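Local coordinates for protein amphinase-2 (PDB 2P6Z) that cleaves RNA as a secreted cytotoxic endoribonuclease of the pancreatic ribonuclease family, acting on poly(U), poly(C) and pyrimidine-containing dinucleotides such as CpA and UpA, at residues F48-T53 / Q74-T79; K69-Q74 / N95-T100. One frame throughout, in Å; residues are numbered along the deposited sequence. Where two conformers were deposited one is given.

Contact 1 (F48-T53 / Q74-T79). With NA (sodium ion), chain C.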
ATOM      1  N   PHE A  48       0.456   0.748  -4.600  1.00  7.68           N
ATOM      2  CA  PHE A  48       0.275   2.009  -3.875  1.00  7.34           C
ATOM      3  C   PHE A  48      -1.207   2.361  -3.786  1.00  7.78           C
ATOM      4  O   PHE A  48      -1.929   2.301  -4.789  1.00  8.06           O
ATOM      5  CB  PHE A  48       1.075   3.115  -4.567  1.00  7.12           C
ATOM      6  CG  PHE A  48       2.571   2.888  -4.526  1.00  6.60           C
ATOM      7  CD1 PHE A  48       3.217   2.187  -5.551  1.00  5.91           C
ATOM      8  CD2 PHE A  48       3.326   3.344  -3.441  1.00  6.56           C
ATOM      9  CE1 PHE A  48       4.593   1.957  -5.503  1.00  6.26           C
ATOM     10  CE2 PHE A  48       4.695   3.126  -3.389  1.00  5.19           C
ATOM     11  CZ  PHE A  48       5.333   2.433  -4.410  1.00  3.99           C
ATOM     12  N   ILE A  49      -1.658   2.677  -2.574  1.00  8.16           N
ATOM     13  CA  ILE A  49      -3.033   3.086  -2.312  1.00  8.45           C
ATOM     14  C   ILE A  49      -3.099   4.614  -2.332  1.00  8.69           C
ATOM     15  O   ILE A  49      -2.419   5.293  -1.552  1.00  8.54           O
ATOM     16  CB  ILE A  49      -3.547   2.571  -0.929  1.00  8.89           C
ATOM     17  CG1 ILE A  49      -3.318   1.058  -0.777  1.00  8.44           C
ATOM     18  CG2 ILE A  49      -5.046   2.913  -0.740  1.00  8.45           C
ATOM     19  CD1 ILE A  49      -3.050   0.591   0.656  1.00  6.53           C
ATOM     20  N   HIS A  50      -3.902   5.147  -3.244  1.00  9.07           N
ATOM     21  CA  HIS A  50      -4.121   6.587  -3.324  1.00  9.67           C
ATOM     22  C   HIS A  50      -5.229   6.964  -2.357  1.00  9.98           C
ATOM     23  O   HIS A  50      -6.405   7.001  -2.725  1.00 11.25           O
ATOM     24  CB  HIS A  50      -4.513   6.991  -4.740  1.00 10.02           C
ATOM     25  CG  HIS A  50      -3.433   6.774  -5.749  1.00 10.24           C
ATOM     26  ND1 HIS A  50      -2.580   7.778  -6.148  1.00  9.86           N
ATOM     27  CD2 HIS A  50      -3.057   5.667  -6.431  1.00 11.70           C
ATOM     28  CE1 HIS A  50      -1.722   7.301  -7.034  1.00 11.18           C
ATOM     29  NE2 HIS A  50      -1.995   6.025  -7.228  1.00 11.35           N
ATOM     30  N   SER A  51      -4.861   7.232  -1.114  1.00  9.84           N
ATOM     31  CA  SER A  51      -5.862   7.525  -0.093  1.00  9.80           C
ATOM     32  C   SER A  51      -5.250   8.336   1.029  1.00 10.05           C
ATOM     33  O   SER A  51      -4.045   8.257   1.268  1.00  9.39           O
ATOM     34  CB  SER A  51      -6.416   6.222   0.504  1.00  9.28           C
ATOM     35  OG  SER A  51      -7.418   6.487   1.471  1.00  9.05           O
ATOM     36  N   THR A  52      -6.095   9.099   1.719  1.00 10.04           N
ATOM     37  CA  THR A  52      -5.760   9.550   3.061  1.00 10.73           C
ATOM     38  C   THR A  52      -5.564   8.321   3.955  1.00 10.97           C
ATOM     39  O   THR A  52      -6.113   7.244   3.679  1.00 11.15           O
ATOM     40  CB  THR A  52      -6.841  10.485   3.624  1.00 10.99           C
ATOM     41  OG1 THR A  52      -8.129   9.921   3.384  1.00 11.46           O
ATOM     42  CG2 THR A  52      -6.777  11.832   2.904  1.00 11.15           C
ATOM     43  N   THR A  53      -4.763   8.469   5.010  1.00 11.28           N
ATOM     44  CA  THR A  53      -4.442   7.339   5.886  1.00 11.75           C
ATOM     45  C   THR A  53      -5.621   6.878   6.743  1.00 12.23           C
ATOM     46  O   THR A  53      -5.769   5.684   7.004  1.00 12.02           O
ATOM     47  CB  THR A  53      -3.229   7.643   6.796  1.00 11.60           C
ATOM     48  OG1 THR A  53      -3.534   8.765   7.628  1.00 13.18           O
ATOM     49  CG2 THR A  53      -2.013   7.973   5.950  1.00 12.44           C
ATOM     50  N   GLN A  74     -13.810   0.265  -2.320  1.00 15.38           N
ATOM     51  CA  GLN A  74     -12.696   0.138  -3.244  1.00 14.68           C
ATOM     52  C   GLN A  74     -11.791   1.360  -3.149  1.00 14.42           C
ATOM     53  O   GLN A  74     -12.233   2.454  -2.782  1.00 13.69           O
ATOM     54  CB  GLN A  74     -13.185  -0.050  -4.676  1.00 14.68           C
ATOM     55  CG  GLN A  74     -13.978  -1.332  -4.882  1.00 14.46           C
ATOM     56  CD  GLN A  74     -14.379  -1.533  -6.316  1.00 15.57           C
ATOM     57  OE1 GLN A  74     -13.539  -1.547  -7.219  1.00 18.29           O
ATOM     58  NE2 GLN A  74     -15.667  -1.694  -6.540  1.00 16.46           N
ATOM     59  N   PHE A  75     -10.523   1.163  -3.485  1.00 13.76           N
ATOM     60  CA  PHE A  75      -9.545   2.244  -3.456  1.00 13.72           C
ATOM     61  C   PHE A  75      -8.952   2.363  -4.841  1.00 13.59           C
ATOM     62  O   PHE A  75      -8.919   1.385  -5.587  1.00 13.08           O
ATOM     63  CB  PHE A  75      -8.425   1.942  -2.440  1.00 13.51           C
ATOM     64  CG  PHE A  75      -8.836   2.116  -1.005  1.00 13.84           C
ATOM     65  CD1 PHE A  75      -9.272   1.032  -0.257  1.00 14.22           C
ATOM     66  CD2 PHE A  75      -8.773   3.368  -0.397  1.00 14.11           C
ATOM     67  CE1 PHE A  75      -9.662   1.190   1.068  1.00 14.55           C
ATOM     68  CE2 PHE A  75      -9.152   3.536   0.925  1.00 15.05           C
ATOM     69  CZ  PHE A  75      -9.604   2.444   1.662  1.00 14.41           C
ATOM     70  N   THR A  76      -8.502   3.568  -5.191  1.00 13.57           N
ATOM     71  CA  THR A  76      -7.678   3.754  -6.378  1.00 13.47           C
ATOM     72  C   THR A  76      -6.258   3.262  -6.070  1.00 12.54           C
ATOM     73  O   THR A  76      -5.643   3.685  -5.074  1.00 11.70           O
ATOM     74  CB  THR A  76      -7.635   5.229  -6.819  1.00 13.83           C
ATOM     75  OG1 THR A  76      -8.969   5.685  -7.106  1.00 17.28           O
ATOM     76  CG2 THR A  76      -6.806   5.362  -8.073  1.00 14.39           C
ATOM     77  N   LEU A  77      -5.755   2.375  -6.929  1.00 11.64           N
ATOM     78  CA  LEU A  77      -4.471   1.707  -6.725  1.00 11.17           C
ATOM     79  C   LEU A  77      -3.541   1.865  -7.924  1.00 10.79           C
ATOM     80  O   LEU A  77      -3.946   1.632  -9.062  1.00 11.39           O
ATOM     81  CB  LEU A  77      -4.685   0.204  -6.479  1.00 10.95           C
ATOM     82  CG  LEU A  77      -5.659  -0.271  -5.399  1.00 11.32           C
ATOM     83  CD1 LEU A  77      -5.801  -1.787  -5.469  1.00 11.26           C
ATOM     84  CD2 LEU A  77      -5.216   0.188  -4.004  1.00 11.46           C
ATOM     85  N   THR A  78      -2.291   2.228  -7.664  1.00  9.56           N
ATOM     86  CA  THR A  78      -1.267   2.200  -8.704  1.00  9.49           C
ATOM     87  C   THR A  78      -0.387   0.986  -8.486  1.00  9.05           C
ATOM     88  O   THR A  78       0.075   0.753  -7.373  1.00  8.91           O
ATOM     89  CB  THR A  78      -0.405   3.476  -8.730  1.00  8.96           C
ATOM     90  OG1 THR A  78      -1.214   4.574  -9.152  1.00  9.44           O
ATOM     91  CG2 THR A  78       0.771   3.334  -9.710  1.00  8.77           C
ATOM     92  N   THR A  79      -0.185   0.215  -9.552  1.00  8.72           N
ATOM     93  CA  THR A  79       0.747  -0.909  -9.524  1.00  8.76           C
ATOM     94  C   THR A  79       2.012  -0.540 -10.293  1.00  8.61           C
ATOM     95  O   THR A  79       1.948  -0.078 -11.442  1.00  9.34           O
ATOM     96  CB  THR A  79       0.116  -2.198 -10.103  1.00  8.68           C
ATOM     97  OG1 THR A  79      -1.059  -2.524  -9.353  1.00  9.32           O
ATOM     98  CG2 THR A  79       1.106  -3.379 -10.039  1.00  7.90           C
TER
HETATM   99 NA    NA C 402     -12.708  -1.989  -9.938  1.00 39.51          NA
HETATM  100  O   HOH W   1      -8.625   5.457  -2.994  1.00 24.04           O
HETATM  101  O   HOH W   2     -14.674  -0.694 -10.325  1.00 35.49           O
HETATM  102  O   HOH W   3     -12.144  -4.269 -10.041  1.00 31.70           O
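F48 and T78 form a hydrogen-bonded antiparallel pair that joins strands 45-50 and 75-84 of the pancreatic ribonuclease fold. F48 N reaches T78 O at 2.8 Å with an almost straight N-H...O angle of 178°, and T78 N answers to F48 O at 2.9 Å. In the next, non-hydrogen-bonded pair the side chains lie alongside each other, I49 CG1 meeting L77 CD2 at 3.8 Å. This is the tight part: F48, I49, L77 and T78 are buried, and I49 also touches F12 and lies close to H16, the probable proton acceptor by similarity. I49 CG2 reaches on to F75 CD2. On the other face T78 OG1 meets the H50 ring at its NE2 edge in a short hydrogen bond of 2.5 Å. CG anti to the carbonyl carbon (chi1 -65°) turns this ring along the sheet toward T78, while ND1 is bonded to Q20 O. Toward partly exposed S51, F75 and T76 the pairing loosens. S51 OG donates to T52 O and comes to the F75 ring edge, 3.5 Å from CE2. H50 N still bonds T76 O (2.9 Å), but in place of the return bond a water accepts from T76 N at 2.9 Å and donates to H50 O at 2.7 Å.

Contact 2 (K69-Q74 / N95-T100). With NA (sodium ion), chain C.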
ATOM      1  N   LYS A  69      -8.023  -8.380   7.123  1.00 10.35           N
ATOM      2  CA  LYS A  69      -9.318  -7.750   6.873  1.00 11.28           C
ATOM      3  C   LYS A  69      -9.398  -7.213   5.453  1.00 11.13           C
ATOM      4  O   LYS A  69      -8.418  -6.661   4.935  1.00  9.85           O
ATOM      5  CB  LYS A  69      -9.568  -6.592   7.860  1.00 11.87           C
ATOM      6  CG  LYS A  69      -9.805  -7.013   9.301  1.00 14.28           C
ATOM      7  CD  LYS A  69     -11.246  -7.431   9.550  1.00 18.93           C
ATOM      8  CE  LYS A  69     -11.359  -8.114  10.899  1.00 20.67           C
ATOM      9  NZ  LYS A  69     -12.661  -8.802  11.069  1.00 24.04           N
ATOM     10  N   SER A  70     -10.561  -7.402   4.825  1.00 11.19           N
ATOM     11  CA  SER A  70     -10.863  -6.781   3.539  1.00 11.43           C
ATOM     12  C   SER A  70     -11.425  -5.376   3.785  1.00 11.83           C
ATOM     13  O   SER A  70     -12.145  -5.162   4.753  1.00 11.45           O
ATOM     14  CB  SER A  70     -11.920  -7.587   2.786  1.00 11.38           C
ATOM     15  OG  SER A  70     -11.629  -8.967   2.746  1.00 11.94           O
ATOM     16  N   SER A  71     -11.085  -4.428   2.914  1.00 12.42           N
ATOM     17  CA  SER A  71     -11.727  -3.113   2.918  1.00 13.18           C
ATOM     18  C   SER A  71     -13.168  -3.293   2.449  1.00 13.71           C
ATOM     19  O   SER A  71     -13.458  -4.202   1.673  1.00 13.10           O
ATOM     20  CB  SER A  71     -10.990  -2.137   1.986  1.00 12.89           C
ATOM     21  OG  SER A  71     -11.064  -2.549   0.623  1.00 12.87           O
ATOM     22  N   THR A  72     -14.058  -2.430   2.930  1.00 14.62           N
ATOM     23  CA  THR A  72     -15.463  -2.476   2.538  1.00 16.02           C
ATOM     24  C   THR A  72     -15.719  -1.629   1.291  1.00 16.11           C
ATOM     25  O   THR A  72     -16.707  -1.841   0.570  1.00 16.32           O
ATOM     26  CB  THR A  72     -16.411  -2.077   3.700  1.00 15.90           C
ATOM     27  OG1 THR A  72     -16.081  -0.767   4.170  1.00 18.88           O
ATOM     28  CG2 THR A  72     -16.278  -3.049   4.847  1.00 16.72           C
ATOM     29  N   GLN A  73     -14.813  -0.684   1.040  1.00 16.12           N
ATOM     30  CA  GLN A  73     -14.892   0.121  -0.167  0.70 16.39           C
ATOM     31  C   GLN A  73     -13.683  -0.113  -1.054  1.00 16.03           C
ATOM     32  O   GLN A  73     -12.667  -0.664  -0.615  1.00 15.98           O
ATOM     33  CB  GLN A  73     -15.074   1.608   0.168  0.70 16.85           C
ATOM     34  CG  GLN A  73     -16.504   1.924   0.611  0.70 18.06           C
ATOM     35  CD  GLN A  73     -16.707   3.362   1.030  0.70 20.21           C
ATOM     36  OE1 GLN A  73     -17.248   3.628   2.103  0.70 23.01           O
ATOM     37  NE2 GLN A  73     -16.291   4.300   0.184  0.70 21.17           N
ATOM     38  N   GLN A  74     -13.810   0.265  -2.320  1.00 15.38           N
ATOM     39  CA  GLN A  74     -12.696   0.138  -3.244  1.00 14.68           C
ATOM     40  C   GLN A  74     -11.791   1.360  -3.149  1.00 14.42           C
ATOM     41  O   GLN A  74     -12.233   2.454  -2.782  1.00 13.69           O
ATOM     42  CB  GLN A  74     -13.185  -0.050  -4.676  1.00 14.68           C
ATOM     43  CG  GLN A  74     -13.978  -1.332  -4.882  1.00 14.46           C
ATOM     44  CD  GLN A  74     -14.379  -1.533  -6.316  1.00 15.57           C
ATOM     45  OE1 GLN A  74     -13.539  -1.547  -7.219  1.00 18.29           O
ATOM     46  NE2 GLN A  74     -15.667  -1.694  -6.540  1.00 16.46           N
ATOM     47  N   ASN A  95      -9.966  -1.263  -6.713  1.00 13.39           N
ATOM     48  CA  ASN A  95     -10.308  -2.558  -6.153  1.00 13.05           C
ATOM     49  C   ASN A  95     -10.335  -2.454  -4.640  1.00 12.81           C
ATOM     50  O   ASN A  95      -9.830  -1.484  -4.055  1.00 12.55           O
ATOM     51  CB  ASN A  95      -9.312  -3.643  -6.600  1.00 12.90           C
ATOM     52  CG  ASN A  95      -9.913  -5.046  -6.570  1.00 12.90           C
ATOM     53  OD1 ASN A  95     -11.001  -5.260  -6.044  1.00 14.40           O
ATOM     54  ND2 ASN A  95      -9.198  -6.005  -7.131  1.00 11.96           N
ATOM     55  N   PHE A  96     -10.948  -3.451  -4.016  1.00 12.28           N
ATOM     56  CA  PHE A  96     -10.825  -3.653  -2.597  1.00 11.52           C
ATOM     57  C   PHE A  96      -9.375  -4.051  -2.330  1.00 11.17           C
ATOM     58  O   PHE A  96      -8.630  -4.418  -3.253  1.00 11.01           O
ATOM     59  CB  PHE A  96     -11.771  -4.769  -2.126  1.00 12.11           C
ATOM     60  CG  PHE A  96     -13.217  -4.539  -2.496  1.00 12.09           C
ATOM     61  CD1 PHE A  96     -13.773  -5.180  -3.600  1.00 13.00           C
ATOM     62  CD2 PHE A  96     -14.017  -3.682  -1.738  1.00 12.71           C
ATOM     63  CE1 PHE A  96     -15.113  -4.970  -3.957  1.00 12.65           C
ATOM     64  CE2 PHE A  96     -15.359  -3.465  -2.083  1.00 12.77           C
ATOM     65  CZ  PHE A  96     -15.901  -4.107  -3.191  1.00 12.87           C
ATOM     66  N   ILE A  97      -8.971  -3.944  -1.074  1.00 10.26           N
ATOM     67  CA  ILE A  97      -7.664  -4.455  -0.662  1.00 10.35           C
ATOM     68  C   ILE A  97      -7.815  -5.367   0.544  1.00  9.79           C
ATOM     69  O   ILE A  97      -8.799  -5.278   1.285  1.00 10.21           O
ATOM     70  CB  ILE A  97      -6.649  -3.330  -0.362  1.00  9.84           C
ATOM     71  CG1 ILE A  97      -7.175  -2.384   0.739  1.00 11.05           C
ATOM     72  CG2 ILE A  97      -6.271  -2.594  -1.657  1.00 10.70           C
ATOM     73  CD1 ILE A  97      -6.151  -1.286   1.159  1.00 10.50           C
ATOM     74  N   CYS A  98      -6.830  -6.241   0.720  1.00  9.38           N
ATOM     75  CA  CYS A  98      -6.747  -7.129   1.863  1.00  8.94           C
ATOM     76  C   CYS A  98      -5.481  -6.782   2.643  1.00  8.17           C
ATOM     77  O   CYS A  98      -4.384  -6.847   2.092  1.00  7.53           O
ATOM     78  CB  CYS A  98      -6.675  -8.581   1.378  1.00  8.70           C
ATOM     79  SG  CYS A  98      -6.508  -9.781   2.699  1.00 10.16           S
ATOM     80  N   ILE A  99      -5.639  -6.401   3.905  1.00  8.27           N
ATOM     81  CA  ILE A  99      -4.483  -6.038   4.748  1.00  9.01           C
ATOM     82  C   ILE A  99      -4.446  -6.867   6.021  1.00  9.52           C
ATOM     83  O   ILE A  99      -5.469  -7.423   6.440  1.00  9.85           O
ATOM     84  CB  ILE A  99      -4.448  -4.516   5.097  1.00  8.69           C
ATOM     85  CG1 ILE A  99      -5.717  -4.096   5.847  1.00  9.22           C
ATOM     86  CG2 ILE A  99      -4.249  -3.680   3.835  1.00  7.90           C
ATOM     87  CD1 ILE A  99      -5.671  -2.700   6.426  1.00 10.56           C
ATOM     88  N   THR A 100      -3.269  -6.971   6.627  1.00  9.79           N
ATOM     89  CA  THR A 100      -3.176  -7.545   7.959  1.00  9.96           C
ATOM     90  C   THR A 100      -3.344  -6.404   8.950  1.00 10.68           C
ATOM     91  O   THR A 100      -2.597  -5.427   8.892  1.00 10.82           O
ATOM     92  CB  THR A 100      -1.813  -8.197   8.210  1.00 10.09           C
ATOM     93  OG1 THR A 100      -1.486  -9.059   7.113  1.00 10.63           O
ATOM     94  CG2 THR A 100      -1.823  -8.988   9.517  1.00  9.69           C
TER
HETATM   95 NA    NA C 402     -12.708  -1.989  -9.938  1.00 39.51          NA
HETATM   96  O   HOH W   2     -14.674  -0.694 -10.325  1.00 35.49           O
HETATM   97  O   HOH W   3     -12.144  -4.269 -10.041  1.00 31.70           O
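S71 OG is gripped twice: it accepts from I97 N at 3.0 Å, with an N-H...O angle of 167°, and donates to Q73 O at 2.8 Å. Its chi1 of 65° sets the hydroxyl between its own backbone N and carbonyl carbon, where it serves both partners. The hydroxyl thereby extends the antiparallel ladder between strands 66-70 and 87-102 of the ribonuclease sheet; the ladder itself is seen in K69 N to I99 O, 2.8 Å, and S71 N to I97 O, 2.9 Å. S71 O bonds instead to K114 NZ. Beyond S71 the chain curls round F96. Q74 CG sits over the centre of that ring, 3.7 Å from the centroid and 7° off its normal, a CH-pi contact, whereas T72 O comes to the ring edge, near its plane, 3.4 Å from F96 CE2. K114 adds a cation-pi contact to the same ring. With an alanine in place of F96, K114 would lose its aromatic mate and the CG end of the Q74 chain is likely to be less restrained. Past the ring, Q74 OE1 binds the sodium ion at a long 2.9 Å, alongside T94 O, two waters and one more ligand. This is consistent with the 71-74 chain being held by the S71 hydroxyl and the F96 ring, which leaves the Q74 amide oxygen directed to the sodium.

From the N terminus the four segments run 48-53, 69-74, 74-79 and 95-100, so the two contacts cross: contact 1 opens first, contact 2 opens before contact 1 closes, and contact 2 closes last. Contact 1 closes a loop that holds nearly all of helix 53-57 and the whole of strand 66-70; contact 2 closes one spanning strand 75-84 and the start of strand 87-102. Q74 is the shared residue, ending one segment and beginning the next. The two centres lie 11 Å apart, bridged by a probable hydrogen bond from F75 N to N95 O, 2.8 Å, and by L77 CD2 against I97 CG2. In the branched sheet, strand 87-102 takes 75-84 along its first part and 66-70 further on along the same edge; 45-50 lies beyond 75-84.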